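Local coordinates for protein transcriptional regulator, MerR family (Listeria monocytogenes str. 4b F2365, PDB 3GP4) that probably binds promoter DNA as a dimer and regulates transcription, as other MerR-family regulators do through a winged helix-turn-helix domain and a long dimerising helix, at residues Y22-I28 / W48-R53; D67-L71 / R82-L86. All coordinates share one frame; numbering follows the deposited sequence.

Contact 1. Residues Y22-I28 / W48-R53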
ATOM      1  N   TYR A  22      15.141  11.020  10.541  1.00 23.25           N
ATOM      2  CA  TYR A  22      14.152  10.753  11.609  1.00 23.64           C
ATOM      3  C   TYR A  22      14.440  11.615  12.845  1.00 23.60           C
ATOM      4  O   TYR A  22      13.523  12.181  13.433  1.00 22.24           O
ATOM      5  CB  TYR A  22      14.196   9.298  12.078  1.00 23.56           C
ATOM      6  CG  TYR A  22      13.606   8.237  11.178  1.00 25.29           C
ATOM      7  CD1 TYR A  22      12.888   8.570  10.015  1.00 29.72           C
ATOM      8  CD2 TYR A  22      13.741   6.888  11.513  1.00 27.43           C
ATOM      9  CE1 TYR A  22      12.344   7.562   9.209  1.00 26.26           C
ATOM     10  CE2 TYR A  22      13.213   5.879  10.715  1.00 28.50           C
ATOM     11  CZ  TYR A  22      12.523   6.229   9.566  1.00 28.08           C
ATOM     12  OH  TYR A  22      12.020   5.224   8.802  1.00 29.21           O
ATOM     13  N   GLU A  23      15.703  11.709  13.236  1.00 23.39           N
ATOM     14  CA  GLU A  23      16.002  12.503  14.453  1.00 24.14           C
ATOM     15  C   GLU A  23      15.789  13.998  14.154  1.00 24.94           C
ATOM     16  O   GLU A  23      15.147  14.726  14.930  1.00 24.71           O
ATOM     17  CB  GLU A  23      17.428  12.222  14.976  1.00 25.39           C
ATOM     18  CG  GLU A  23      17.817  13.112  16.239  1.00 26.41           C
ATOM     19  CD  GLU A  23      19.300  13.024  16.572  1.00 29.58           C
ATOM     20  OE1 GLU A  23      20.080  12.675  15.663  1.00 26.85           O
ATOM     21  OE2 GLU A  23      19.697  13.287  17.741  1.00 28.24           O
ATOM     22  N   ARG A  24      16.333  14.449  13.027  1.00 24.56           N
ATOM     23  CA  ARG A  24      16.286  15.853  12.652  1.00 24.59           C
ATOM     24  C   ARG A  24      14.859  16.373  12.604  1.00 24.20           C
ATOM     25  O   ARG A  24      14.593  17.472  13.065  1.00 24.93           O
ATOM     26  CB  ARG A  24      16.947  16.062  11.280  1.00 24.07           C
ATOM     27  CG  ARG A  24      16.931  17.488  10.836  1.00 27.79           C
ATOM     28  CD  ARG A  24      17.905  17.748   9.710  1.00 28.62           C
ATOM     29  NE  ARG A  24      17.515  17.084   8.454  1.00 29.14           N
ATOM     30  CZ  ARG A  24      16.552  17.550   7.656  1.00 31.35           C
ATOM     31  NH1 ARG A  24      16.269  16.926   6.524  1.00 30.04           N
ATOM     32  NH2 ARG A  24      15.890  18.667   7.983  1.00 31.24           N
ATOM     33  N   ILE A  25      13.932  15.613  12.039  1.00 24.38           N
ATOM     34  CA  ILE A  25      12.577  16.162  11.904  1.00 26.27           C
ATOM     35  C   ILE A  25      11.607  15.779  13.048  1.00 25.25           C
ATOM     36  O   ILE A  25      10.439  16.165  13.044  1.00 26.08           O
ATOM     37  CB  ILE A  25      11.959  15.899  10.514  1.00 25.98           C
ATOM     38  CG1 ILE A  25      11.615  14.424  10.305  1.00 27.62           C
ATOM     39  CG2 ILE A  25      12.806  16.592   9.388  1.00 31.49           C
ATOM     40  CD1 ILE A  25      10.474  14.281   9.290  1.00 29.93           C
ATOM     41  N   GLY A  26      12.124  15.035  14.012  1.00 24.82           N
ATOM     42  CA  GLY A  26      11.373  14.674  15.202  1.00 24.84           C
ATOM     43  C   GLY A  26      10.480  13.458  15.085  1.00 25.27           C
ATOM     44  O   GLY A  26       9.402  13.413  15.708  1.00 26.47           O
ATOM     45  N   LEU A  27      10.895  12.485  14.285  1.00 23.36           N
ATOM     46  CA  LEU A  27      10.201  11.199  14.247  1.00 23.88           C
ATOM     47  C   LEU A  27      10.663  10.273  15.363  1.00 23.83           C
ATOM     48  O   LEU A  27       9.880   9.470  15.872  1.00 25.43           O
ATOM     49  CB  LEU A  27      10.439  10.528  12.918  1.00 23.19           C
ATOM     50  CG  LEU A  27       9.556  11.109  11.796  1.00 23.61           C
ATOM     51  CD1 LEU A  27      10.105  10.533  10.464  1.00 23.45           C
ATOM     52  CD2 LEU A  27       8.088  10.741  11.940  1.00 20.89           C
ATOM     53  N   ILE A  28      11.918  10.419  15.763  1.00 24.16           N
ATOM     54  CA  ILE A  28      12.468   9.663  16.908  1.00 24.88           C
ATOM     55  C   ILE A  28      13.049  10.642  17.919  1.00 25.35           C
ATOM     56  O   ILE A  28      13.342  11.802  17.579  1.00 26.14           O
ATOM     57  CB  ILE A  28      13.521   8.605  16.498  1.00 25.53           C
ATOM     58  CG1 ILE A  28      14.826   9.277  16.002  1.00 24.65           C
ATOM     59  CG2 ILE A  28      12.880   7.605  15.490  1.00 22.36           C
ATOM     60  CD1 ILE A  28      15.919   8.326  15.445  1.00 25.50           C
ATOM     61  N   TRP A  48      12.396   2.947  18.754  1.00 25.84           N
ATOM     62  CA  TRP A  48      11.747   4.058  18.007  1.00 25.22           C
ATOM     63  C   TRP A  48      12.026   4.025  16.496  1.00 25.11           C
ATOM     64  O   TRP A  48      11.146   4.327  15.700  1.00 24.87           O
ATOM     65  CB  TRP A  48      12.156   5.414  18.566  1.00 23.88           C
ATOM     66  CG  TRP A  48      11.327   5.804  19.730  1.00 23.68           C
ATOM     67  CD1 TRP A  48      11.658   5.660  21.062  1.00 26.69           C
ATOM     68  CD2 TRP A  48      10.041   6.400  19.701  1.00 27.12           C
ATOM     69  NE1 TRP A  48      10.641   6.128  21.860  1.00 26.53           N
ATOM     70  CE2 TRP A  48       9.638   6.604  21.047  1.00 26.89           C
ATOM     71  CE3 TRP A  48       9.178   6.795  18.671  1.00 27.69           C
ATOM     72  CZ2 TRP A  48       8.393   7.151  21.385  1.00 28.48           C
ATOM     73  CZ3 TRP A  48       7.943   7.360  19.016  1.00 29.57           C
ATOM     74  CH2 TRP A  48       7.567   7.529  20.358  1.00 30.89           C
ATOM     75  N   ILE A  49      13.245   3.671  16.115  1.00 25.09           N
ATOM     76  CA  ILE A  49      13.611   3.614  14.676  1.00 25.64           C
ATOM     77  C   ILE A  49      12.771   2.530  13.966  1.00 25.59           C
ATOM     78  O   ILE A  49      12.180   2.740  12.877  1.00 25.35           O
ATOM     79  CB  ILE A  49      15.128   3.373  14.519  1.00 25.19           C
ATOM     80  CG1 ILE A  49      15.902   4.638  14.954  1.00 25.54           C
ATOM     81  CG2 ILE A  49      15.480   3.024  13.068  1.00 26.45           C
ATOM     82  CD1 ILE A  49      17.412   4.402  15.304  1.00 25.51           C
ATOM     83  N   LEU A  50      12.658   1.410  14.651  1.00 25.89           N
ATOM     84  CA  LEU A  50      11.927   0.243  14.144  1.00 27.22           C
ATOM     85  C   LEU A  50      10.416   0.510  14.022  1.00 26.33           C
ATOM     86  O   LEU A  50       9.796   0.214  12.986  1.00 25.70           O
ATOM     87  CB  LEU A  50      12.228  -0.951  15.050  1.00 27.25           C
ATOM     88  CG  LEU A  50      13.644  -1.538  14.911  1.00 29.27           C
ATOM     89  CD1 LEU A  50      13.847  -2.605  16.010  1.00 32.18           C
ATOM     90  CD2 LEU A  50      13.845  -2.171  13.540  1.00 29.31           C
ATOM     91  N   PHE A  51       9.820   1.075  15.065  1.00 26.77           N
ATOM     92  CA  PHE A  51       8.419   1.522  15.004  1.00 26.47           C
ATOM     93  C   PHE A  51       8.174   2.523  13.864  1.00 26.27           C
ATOM     94  O   PHE A  51       7.163   2.384  13.121  1.00 23.66           O
ATOM     95  CB  PHE A  51       7.990   2.083  16.361  1.00 28.36           C
ATOM     96  CG  PHE A  51       6.552   2.539  16.435  1.00 26.63           C
ATOM     97  CD1 PHE A  51       5.508   1.619  16.519  1.00 30.45           C
ATOM     98  CD2 PHE A  51       6.265   3.886  16.463  1.00 32.70           C
ATOM     99  CE1 PHE A  51       4.183   2.067  16.616  1.00 32.30           C
ATOM    100  CE2 PHE A  51       4.926   4.343  16.562  1.00 31.44           C
ATOM    101  CZ  PHE A  51       3.910   3.439  16.643  1.00 31.47           C
ATOM    102  N   THR A  52       9.079   3.505  13.713  1.00 25.67           N
ATOM    103  CA  THR A  52       8.937   4.556  12.692  1.00 26.86           C
ATOM    104  C   THR A  52       8.961   3.958  11.303  1.00 26.83           C
ATOM    105  O   THR A  52       8.028   4.194  10.496  1.00 27.37           O
ATOM    106  CB  THR A  52      10.048   5.632  12.803  1.00 26.59           C
ATOM    107  OG1 THR A  52       9.935   6.268  14.070  1.00 26.70           O
ATOM    108  CG2 THR A  52       9.909   6.725  11.697  1.00 28.46           C
ATOM    109  N   ARG A  53       9.990   3.150  11.049  1.00 26.07           N
ATOM    110  CA  ARG A  53      10.133   2.444   9.785  1.00 26.71           C
ATOM    111  C   ARG A  53       8.852   1.654   9.448  1.00 24.92           C
ATOM    112  O   ARG A  53       8.311   1.803   8.347  1.00 24.55           O
ATOM    113  CB  ARG A  53      11.359   1.524   9.781  1.00 26.93           C
ATOM    114  CG  ARG A  53      11.648   0.896   8.389  1.00 31.92           C
ATOM    115  CD  ARG A  53      11.883   2.018   7.351  1.00 40.59           C
ATOM    116  NE  ARG A  53      11.646   1.606   5.959  1.00 45.54           N
ATOM    117  CZ  ARG A  53      10.700   2.122   5.176  1.00 47.46           C
ATOM    118  NH1 ARG A  53       9.892   3.081   5.635  1.00 47.57           N
ATOM    119  NH2 ARG A  53      10.562   1.683   3.928  1.00 49.28           N
TER
HETATM  120  O   HOH W   1       8.009   7.912  14.618  1.00 33.44           O

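Contact 2. Residues D67-L71 / R82-L86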
ATOM      1  N   ASP A  67       3.749  14.239  15.647  1.00 24.40           N
ATOM      2  CA  ASP A  67       2.848  14.633  16.776  1.00 25.29           C
ATOM      3  C   ASP A  67       2.917  13.641  17.915  1.00 24.67           C
ATOM      4  O   ASP A  67       2.908  14.042  19.087  1.00 23.58           O
ATOM      5  CB  ASP A  67       1.347  14.725  16.372  1.00 25.31           C
ATOM      6  CG  ASP A  67       0.965  16.050  15.744  1.00 27.18           C
ATOM      7  OD1 ASP A  67       1.846  16.887  15.463  1.00 31.49           O
ATOM      8  OD2 ASP A  67      -0.250  16.257  15.514  1.00 26.24           O
ATOM      9  N   TYR A  68       2.951  12.356  17.572  1.00 23.61           N
ATOM     10  CA  TYR A  68       2.956  11.275  18.561  1.00 24.55           C
ATOM     11  C   TYR A  68       4.220  11.328  19.408  1.00 24.88           C
ATOM     12  O   TYR A  68       4.152  11.302  20.656  1.00 24.24           O
ATOM     13  CB  TYR A  68       2.823   9.909  17.870  1.00 24.35           C
ATOM     14  CG  TYR A  68       2.866   8.759  18.843  1.00 25.20           C
ATOM     15  CD1 TYR A  68       1.749   8.411  19.573  1.00 25.01           C
ATOM     16  CD2 TYR A  68       4.043   8.033  19.037  1.00 27.91           C
ATOM     17  CE1 TYR A  68       1.775   7.357  20.479  1.00 26.01           C
ATOM     18  CE2 TYR A  68       4.086   6.979  19.949  1.00 29.54           C
ATOM     19  CZ  TYR A  68       2.930   6.646  20.660  1.00 28.36           C
ATOM     20  OH  TYR A  68       2.945   5.595  21.569  1.00 29.55           O
ATOM     21  N   LEU A  69       5.373  11.430  18.748  1.00 25.13           N
ATOM     22  CA  LEU A  69       6.621  11.661  19.494  1.00 26.57           C
ATOM     23  C   LEU A  69       6.605  12.959  20.332  1.00 26.48           C
ATOM     24  O   LEU A  69       7.008  12.921  21.518  1.00 25.84           O
ATOM     25  CB  LEU A  69       7.851  11.614  18.586  1.00 26.40           C
ATOM     26  CG  LEU A  69       9.137  11.771  19.405  1.00 29.61           C
ATOM     27  CD1 LEU A  69       9.355  10.598  20.347  1.00 30.56           C
ATOM     28  CD2 LEU A  69      10.275  11.893  18.477  1.00 32.40           C
ATOM     29  N   ALA A  70       6.157  14.075  19.751  1.00 27.06           N
ATOM     30  CA  ALA A  70       5.984  15.341  20.503  1.00 27.84           C
ATOM     31  C   ALA A  70       5.152  15.175  21.789  1.00 28.49           C
ATOM     32  O   ALA A  70       5.565  15.653  22.861  1.00 29.26           O
ATOM     33  CB  ALA A  70       5.414  16.471  19.613  1.00 28.33           C
ATOM     34  N   LEU A  71       3.990  14.528  21.684  1.00 27.52           N
ATOM     35  CA  LEU A  71       3.181  14.193  22.877  1.00 28.60           C
ATOM     36  C   LEU A  71       3.950  13.365  23.903  1.00 29.46           C
ATOM     37  O   LEU A  71       3.996  13.717  25.115  1.00 30.43           O
ATOM     38  CB  LEU A  71       1.883  13.484  22.478  1.00 26.45           C
ATOM     39  CG  LEU A  71       0.848  14.313  21.704  1.00 26.79           C
ATOM     40  CD1 LEU A  71      -0.210  13.440  21.047  1.00 24.52           C
ATOM     41  CD2 LEU A  71       0.146  15.379  22.598  1.00 26.65           C
ATOM     42  N   ARG A  82      -2.372  10.683  23.136  1.00 24.92           N
ATOM     43  CA  ARG A  82      -1.625   9.705  22.359  1.00 26.23           C
ATOM     44  C   ARG A  82      -2.463   8.465  21.937  1.00 25.76           C
ATOM     45  O   ARG A  82      -2.297   7.988  20.818  1.00 26.89           O
ATOM     46  CB  ARG A  82      -0.358   9.299  23.090  1.00 25.02           C
ATOM     47  CG  ARG A  82       0.792  10.213  22.858  1.00 25.35           C
ATOM     48  CD  ARG A  82       2.021   9.716  23.645  1.00 26.06           C
ATOM     49  NE  ARG A  82       2.009  10.228  25.037  1.00 27.23           N
ATOM     50  CZ  ARG A  82       2.682   9.675  26.048  1.00 29.85           C
ATOM     51  NH1 ARG A  82       3.422   8.582  25.873  1.00 29.14           N
ATOM     52  NH2 ARG A  82       2.635  10.228  27.248  1.00 30.55           N
ATOM     53  N   ALA A  83      -3.325   7.940  22.816  1.00 25.28           N
ATOM     54  CA  ALA A  83      -4.162   6.792  22.471  1.00 26.73           C
ATOM     55  C   ALA A  83      -5.165   7.196  21.390  1.00 26.38           C
ATOM     56  O   ALA A  83      -5.398   6.417  20.450  1.00 25.90           O
ATOM     57  CB  ALA A  83      -4.897   6.191  23.667  1.00 26.43           C
ATOM     58  N   GLU A  84      -5.727   8.395  21.512  1.00 25.94           N
ATOM     59  CA  GLU A  84      -6.673   8.897  20.491  1.00 28.06           C
ATOM     60  C   GLU A  84      -6.011   9.036  19.111  1.00 27.62           C
ATOM     61  O   GLU A  84      -6.653   8.762  18.052  1.00 27.07           O
ATOM     62  CB  GLU A  84      -7.237  10.249  20.891  1.00 28.20           C
ATOM     63  CG  GLU A  84      -8.221  10.184  22.057  1.00 33.75           C
ATOM     64  CD  GLU A  84      -9.479   9.410  21.710  1.00 40.27           C
ATOM     65  OE1 GLU A  84     -10.000   9.592  20.574  1.00 41.60           O
ATOM     66  OE2 GLU A  84      -9.940   8.618  22.573  1.00 43.89           O
ATOM     67  N   LEU A  85      -4.767   9.526  19.129  1.00 26.61           N
ATOM     68  CA  LEU A  85      -3.971   9.683  17.892  1.00 25.65           C
ATOM     69  C   LEU A  85      -3.757   8.322  17.223  1.00 25.51           C
ATOM     70  O   LEU A  85      -4.062   8.167  16.016  1.00 25.76           O
ATOM     71  CB  LEU A  85      -2.639  10.385  18.191  1.00 25.39           C
ATOM     72  CG  LEU A  85      -1.646  10.753  17.068  1.00 25.73           C
ATOM     73  CD1 LEU A  85      -0.691  11.807  17.576  1.00 23.30           C
ATOM     74  CD2 LEU A  85      -0.813   9.563  16.559  1.00 27.78           C
ATOM     75  N   LEU A  86      -3.244   7.342  17.983  1.00 23.93           N
ATOM     76  CA  LEU A  86      -3.119   5.952  17.502  1.00 24.69           C
ATOM     77  C   LEU A  86      -4.453   5.357  16.981  1.00 24.89           C
ATOM     78  O   LEU A  86      -4.471   4.700  15.916  1.00 23.88           O
ATOM     79  CB  LEU A  86      -2.442   5.049  18.565  1.00 25.55           C
ATOM     80  CG  LEU A  86      -1.044   5.482  19.014  1.00 23.33           C
ATOM     81  CD1 LEU A  86      -0.402   4.478  19.981  1.00 27.95           C
ATOM     82  CD2 LEU A  86      -0.088   5.765  17.792  1.00 26.41           C
TER

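Contact 1. Residues Y22-I28 / W48-R53
Thr52 presses its methyl group onto the ring of Tyr22, joining the helix-turn-helix part of the MerR-type DNA-binding domain (helix 16-25) to helix 43-57. The two side chains come from opposite directions, and Thr52 CG2 stands 3.5 Å from the centroid of the Tyr22 ring, 14° off the ring normal, a CH-pi contact over the centre of one face. The threonine torsion explains the choice of branch: with OG1 beside the backbone N (chi1 -62°), CG2 is anti to that N and faces the ring. Beyond the ring, Tyr22 OH lies 3.5 Å from the aliphatic CD of Arg53; the hydroxyl is hydrogen-bonded to a glycerol, probably from the crystallisation liquor.

A Schellman motif at Gly26, whose phi is positive, closes the last turn with Leu27 N bonded back to Tyr22 O, and brings Leu27 and Ile28 alongside helix 43-57. The two branches of Ile28 divide the work: CD1 meets Ile49 CG1 at 3.7 Å, while CG2 rests 3.8 Å from Trp48 CB. Leu27, also covered by Ile62 and Leu65 of helix 62-74, touches the same threonine methyl through CD1.

No direct hydrogen bond crosses the interface. Instead one water donates to both Leu27 O (2.7 Å) and Thr52 OG1 (2.6 Å), and Thr52 OG1 donates to Trp48 O at 2.8 Å, from the face of that carbonyl opposite to Thr52 N.

Contact 2. Residues D67-L71 / R82-L86
Tyr68 and Leu71 of helix 62-74 pack against Arg82, Leu85 and Leu86 near the start of helix 79-130, forming a helical hairpin whose local axes run antiparallel at 166° and 10.1 Å apart. Leu86 meets the tyrosine ring with both methyls, CD1 and CD2 each lying 3.6 Å from Tyr68 CE1. Leu85 straddles the base of the same residue: its CD2 is 3.9 Å from Tyr68 CB, and its CD1 reaches back to Asp67 CB at 3.8 Å. The aliphatic part of Arg82 crosses the tyrosine at about a right angle and slides past Leu71 in the opposite direction, with Arg82 CG 3.5 Å from Leu71 CB.

Tyr68 has CG anti to its backbone N (chi1 178°), which carries the ring across to the long helix. Arg82 is extended as far as CD and then bends (chi3 -86°), turning the guanidinium toward the C-terminal end of helix 62-74. There Thr78 OG1 is hydrogen-bonded to both Arg82 NE and Leu71 O, tying the connecting turn to the two helices.

The next shell belongs to the second subunit: its Tyr114 is hydrogen-bonded to Tyr68 OH, and its Glu124 forms a salt bridge with Arg82 NH2. The hairpin interface itself is thus apolar, while Tyr68 OH and Arg82 NH2 are satisfied by the second subunit and Arg82 NE by Thr78 of its own chain.

Overall arrangement
Helix 62-74 connects the two contacts, whose centres are 14 Å apart. Its Leu69 faces contact 1, with CD2 3.5 Å from Leu27 C, whereas Tyr68 serves both sites: its CE2 lies 3.5 Å from Trp48 CH2. Packing contacts therefore link the helix-turn-helix region through helix 62-74 to the start of helix 79-130. Contact 2 meets the second subunit by the Tyr68-Tyr114 hydrogen bond and by Leu86 packing on Ile111 of that subunit; the residue at position 114 lines the d-methionine pocket with Lys110 and Leu118. This physical path between the DNA-binding domain and the dimer interface is consistent with MerR architecture; whether d-methionine acts as an effector is not established.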